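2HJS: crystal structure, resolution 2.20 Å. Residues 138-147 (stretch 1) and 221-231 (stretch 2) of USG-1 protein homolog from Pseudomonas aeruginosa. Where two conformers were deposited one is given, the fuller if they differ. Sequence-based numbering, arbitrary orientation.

Stretch 1, residues 138-147: LCEVLAPLLA
Stretch 2 221-231: EVQALLGERIG

The contact is apolar packing between a helix and the end of another helix with the turn that follows it, burying 445 Å² over both sides; no hydrogen bond crosses it. L138 and E221 both lie within helices that begin earlier in the chain. Their axes run in the same general sense, 34° apart (signed crossing angle -34°), with a closest approach of 10.9 Å. Two CA pairs fix the register: C139 CA to V222 CA at 6.8 Å and L146 CA to R229 CA at 6.9 Å.

L146 and C139 cover the most surface, 79 and 75 Å², and L226 and R229 follow at 67 Å² each; all four direct their CA-to-CB bonds toward the other stretch. C139, with chi1 m (-70°), sets its sulfur among three side chains: C139 SG lies 3.9 Å from V222 CG2, 3.9 Å from L225 CD1 and 3.8 Å from L226 CG. These are van der Waals separations, so the thiol serves here as an apolar group. V222 (chi1 t) also meets L138 (t, p), with V222 CG2 4.0 Å from L138 CD2.

L226 adopts m, t (-66°, 180°). L226 CD1 lies 3.9 Å from L142 CD2, while L226 CD2 is 4.5 Å from A143 CB and 4.1 Å from L146 CD1. Touching residues from C139 to L146, it spans about two turns of stretch 1. L142 is less regular, with chi1 between wells at -97° and chi2 at 37°. On the backbone, L226 N donates to V222 O at 2.8 Å.

L146, again m, t (-62°, 174°), has the largest covered area. L146 CD1 lies 3.8 Å from I230 CG2, and L146 CD2 is 4.0 Å from R229 O. The helix before it is kinked at P144, whose N makes no bond to the preceding turn, as expected for a proline; bonding resumes with L146 N to L142 O at 3.0 Å.

Between L226 and R229 the chain leaves helical geometry at G227, whose positive phi (68°, psi -124°) favours glycine. R229 follows at phi/psi -68/0, with chi1 30° and chi2 -140° both between wells and chi3 m. R229 NH2 comes 3.5 Å from A143 O, a proximity without a hydrogen bond, and R229 NH2 lies 4.1 Å from L146 CB; both neighbours sit oblique to the guanidinium. I230 (p, t), its CA-to-CB bond sideways, packs CG2 against L146 CD1.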

# COMPACT_ATOMS: atom_id res chain seq x y z
N LEU A 138 4.42 -13.25 5.85
CA LEU A 138 3.30 -13.12 6.75
C LEU A 138 3.36 -14.20 7.84
O LEU A 138 3.31 -13.89 9.04
CB LEU A 138 1.97 -13.25 6.00
CG LEU A 138 0.70 -13.02 6.83
CD1 LEU A 138 0.69 -11.62 7.45
CD2 LEU A 138 -0.57 -13.24 5.98
N CYS A 139 3.47 -15.47 7.42
CA CYS A 139 3.33 -16.60 8.36
C CYS A 139 4.48 -16.70 9.31
O CYS A 139 4.30 -17.08 10.46
CB CYS A 139 3.13 -17.93 7.61
SG CYS A 139 1.52 -18.03 6.82
N GLU A 140 5.66 -16.33 8.84
CA GLU A 140 6.83 -16.34 9.68
C GLU A 140 6.66 -15.39 10.86
O GLU A 140 7.13 -15.68 11.95
CB GLU A 140 8.07 -15.92 8.87
CG GLU A 140 9.28 -15.57 9.72
CD GLU A 140 10.45 -15.07 8.89
OE1 GLU A 140 10.20 -14.55 7.77
OE2 GLU A 140 11.62 -15.19 9.36
N VAL A 141 5.99 -14.26 10.64
CA VAL A 141 5.79 -13.26 11.67
C VAL A 141 4.61 -13.63 12.56
O VAL A 141 4.68 -13.48 13.77
CB VAL A 141 5.59 -11.86 11.04
CG1 VAL A 141 5.12 -10.83 12.10
CG2 VAL A 141 6.89 -11.42 10.35
N LEU A 142 3.53 -14.13 11.97
CA LEU A 142 2.33 -14.50 12.72
C LEU A 142 2.47 -15.74 13.60
O LEU A 142 1.92 -15.78 14.70
CB LEU A 142 1.18 -14.74 11.77
CG LEU A 142 0.20 -13.60 11.55
CD1 LEU A 142 0.87 -12.23 11.52
CD2 LEU A 142 -0.53 -13.90 10.24
N ALA A 143 3.17 -16.76 13.09
CA ALA A 143 3.29 -18.02 13.83
C ALA A 143 3.67 -17.82 15.32
O ALA A 143 2.94 -18.29 16.20
CB ALA A 143 4.24 -19.00 13.14
N PRO A 144 4.79 -17.14 15.61
CA PRO A 144 5.14 -16.98 17.04
C PRO A 144 4.15 -16.12 17.84
O PRO A 144 4.02 -16.29 19.04
CB PRO A 144 6.54 -16.34 17.01
CG PRO A 144 6.76 -15.87 15.63
CD PRO A 144 5.79 -16.53 14.70
N LEU A 145 3.45 -15.22 17.18
CA LEU A 145 2.45 -14.39 17.84
C LEU A 145 1.19 -15.16 18.22
O LEU A 145 0.52 -14.82 19.20
CB LEU A 145 2.07 -13.22 16.94
CG LEU A 145 3.17 -12.21 16.62
CD1 LEU A 145 2.60 -11.07 15.74
CD2 LEU A 145 3.72 -11.67 17.91
N LEU A 146 0.88 -16.22 17.48
CA LEU A 146 -0.39 -16.92 17.65
C LEU A 146 -0.41 -17.81 18.88
O LEU A 146 -1.47 -18.29 19.27
CB LEU A 146 -0.79 -17.69 16.40
CG LEU A 146 -1.01 -16.78 15.18
CD1 LEU A 146 -1.27 -17.64 13.97
CD2 LEU A 146 -2.12 -15.72 15.36
N ALA A 147 0.75 -18.00 19.50
CA ALA A 147 0.80 -18.69 20.79
C ALA A 147 0.21 -17.82 21.91
O ALA A 147 -0.23 -18.34 22.93
CB ALA A 147 2.21 -19.08 21.13
N GLU A 221 -2.30 -20.74 0.85
CA GLU A 221 -1.09 -21.12 1.61
C GLU A 221 -1.20 -20.73 3.08
O GLU A 221 -0.84 -21.51 3.95
CB GLU A 221 0.16 -20.52 0.97
CG GLU A 221 0.53 -21.26 -0.31
CD GLU A 221 1.69 -20.62 -1.07
OE1 GLU A 221 2.09 -19.45 -0.77
OE2 GLU A 221 2.18 -21.27 -2.01
N VAL A 222 -1.71 -19.54 3.35
CA VAL A 222 -1.88 -19.13 4.75
C VAL A 222 -2.84 -20.08 5.47
O VAL A 222 -2.59 -20.47 6.62
CB VAL A 222 -2.29 -17.66 4.85
CG1 VAL A 222 -2.61 -17.25 6.29
CG2 VAL A 222 -1.17 -16.79 4.32
N GLN A 223 -3.90 -20.51 4.79
CA GLN A 223 -4.85 -21.43 5.41
C GLN A 223 -4.29 -22.85 5.55
O GLN A 223 -4.65 -23.57 6.48
CB GLN A 223 -6.23 -21.37 4.73
CG GLN A 223 -6.71 -22.57 3.88
CD GLN A 223 -8.16 -22.36 3.39
OE1 GLN A 223 -8.86 -21.47 3.88
NE2 GLN A 223 -8.59 -23.17 2.44
N ALA A 224 -3.40 -23.25 4.64
CA ALA A 224 -2.72 -24.55 4.78
C ALA A 224 -1.68 -24.49 5.88
O ALA A 224 -1.57 -25.42 6.65
CB ALA A 224 -2.11 -25.04 3.48
N LEU A 225 -0.95 -23.39 5.98
CA LEU A 225 0.16 -23.25 6.94
C LEU A 225 -0.28 -22.94 8.37
O LEU A 225 0.28 -23.50 9.31
CB LEU A 225 1.13 -22.15 6.47
CG LEU A 225 2.00 -22.43 5.24
CD1 LEU A 225 2.41 -21.13 4.55
CD2 LEU A 225 3.22 -23.26 5.62
N LEU A 226 -1.22 -22.01 8.53
CA LEU A 226 -1.63 -21.57 9.86
C LEU A 226 -2.90 -22.27 10.27
O LEU A 226 -3.13 -22.49 11.45
CB LEU A 226 -1.84 -20.05 9.91
CG LEU A 226 -0.60 -19.17 9.72
CD1 LEU A 226 -0.99 -17.72 9.80
CD2 LEU A 226 0.49 -19.48 10.72
N GLY A 227 -3.71 -22.63 9.29
CA GLY A 227 -4.88 -23.44 9.54
C GLY A 227 -5.92 -22.70 10.33
O GLY A 227 -6.35 -21.60 9.97
N GLU A 228 -6.28 -23.32 11.46
CA GLU A 228 -7.42 -22.91 12.25
C GLU A 228 -7.08 -21.81 13.25
O GLU A 228 -7.99 -21.12 13.73
CB GLU A 228 -8.02 -24.13 12.96
CG GLU A 228 -9.53 -24.05 13.11
CD GLU A 228 -10.22 -23.80 11.79
OE1 GLU A 228 -10.63 -22.63 11.54
OE2 GLU A 228 -10.35 -24.76 10.99
N ARG A 229 -5.79 -21.63 13.54
CA ARG A 229 -5.35 -20.61 14.51
C ARG A 229 -5.56 -19.16 14.09
O ARG A 229 -5.23 -18.24 14.84
CB ARG A 229 -3.92 -20.86 14.99
CG ARG A 229 -3.03 -21.53 13.99
CD ARG A 229 -2.12 -22.56 14.64
NE ARG A 229 -1.05 -21.94 15.42
CZ ARG A 229 0.23 -21.90 15.05
NH1 ARG A 229 0.62 -22.48 13.91
NH2 ARG A 229 1.11 -21.29 15.84
N ILE A 230 -6.12 -18.94 12.90
CA ILE A 230 -6.57 -17.60 12.55
C ILE A 230 -7.96 -17.66 11.94
O ILE A 230 -8.37 -18.69 11.37
CB ILE A 230 -5.63 -16.86 11.56
CG1 ILE A 230 -5.33 -17.72 10.33
CG2 ILE A 230 -4.35 -16.39 12.23
CD1 ILE A 230 -5.06 -16.88 9.10
N GLY A 231 -8.68 -16.54 12.06
CA GLY A 231 -9.97 -16.40 11.41
C GLY A 231 -9.81 -15.98 9.96
O GLY A 231 -8.71 -16.02 9.40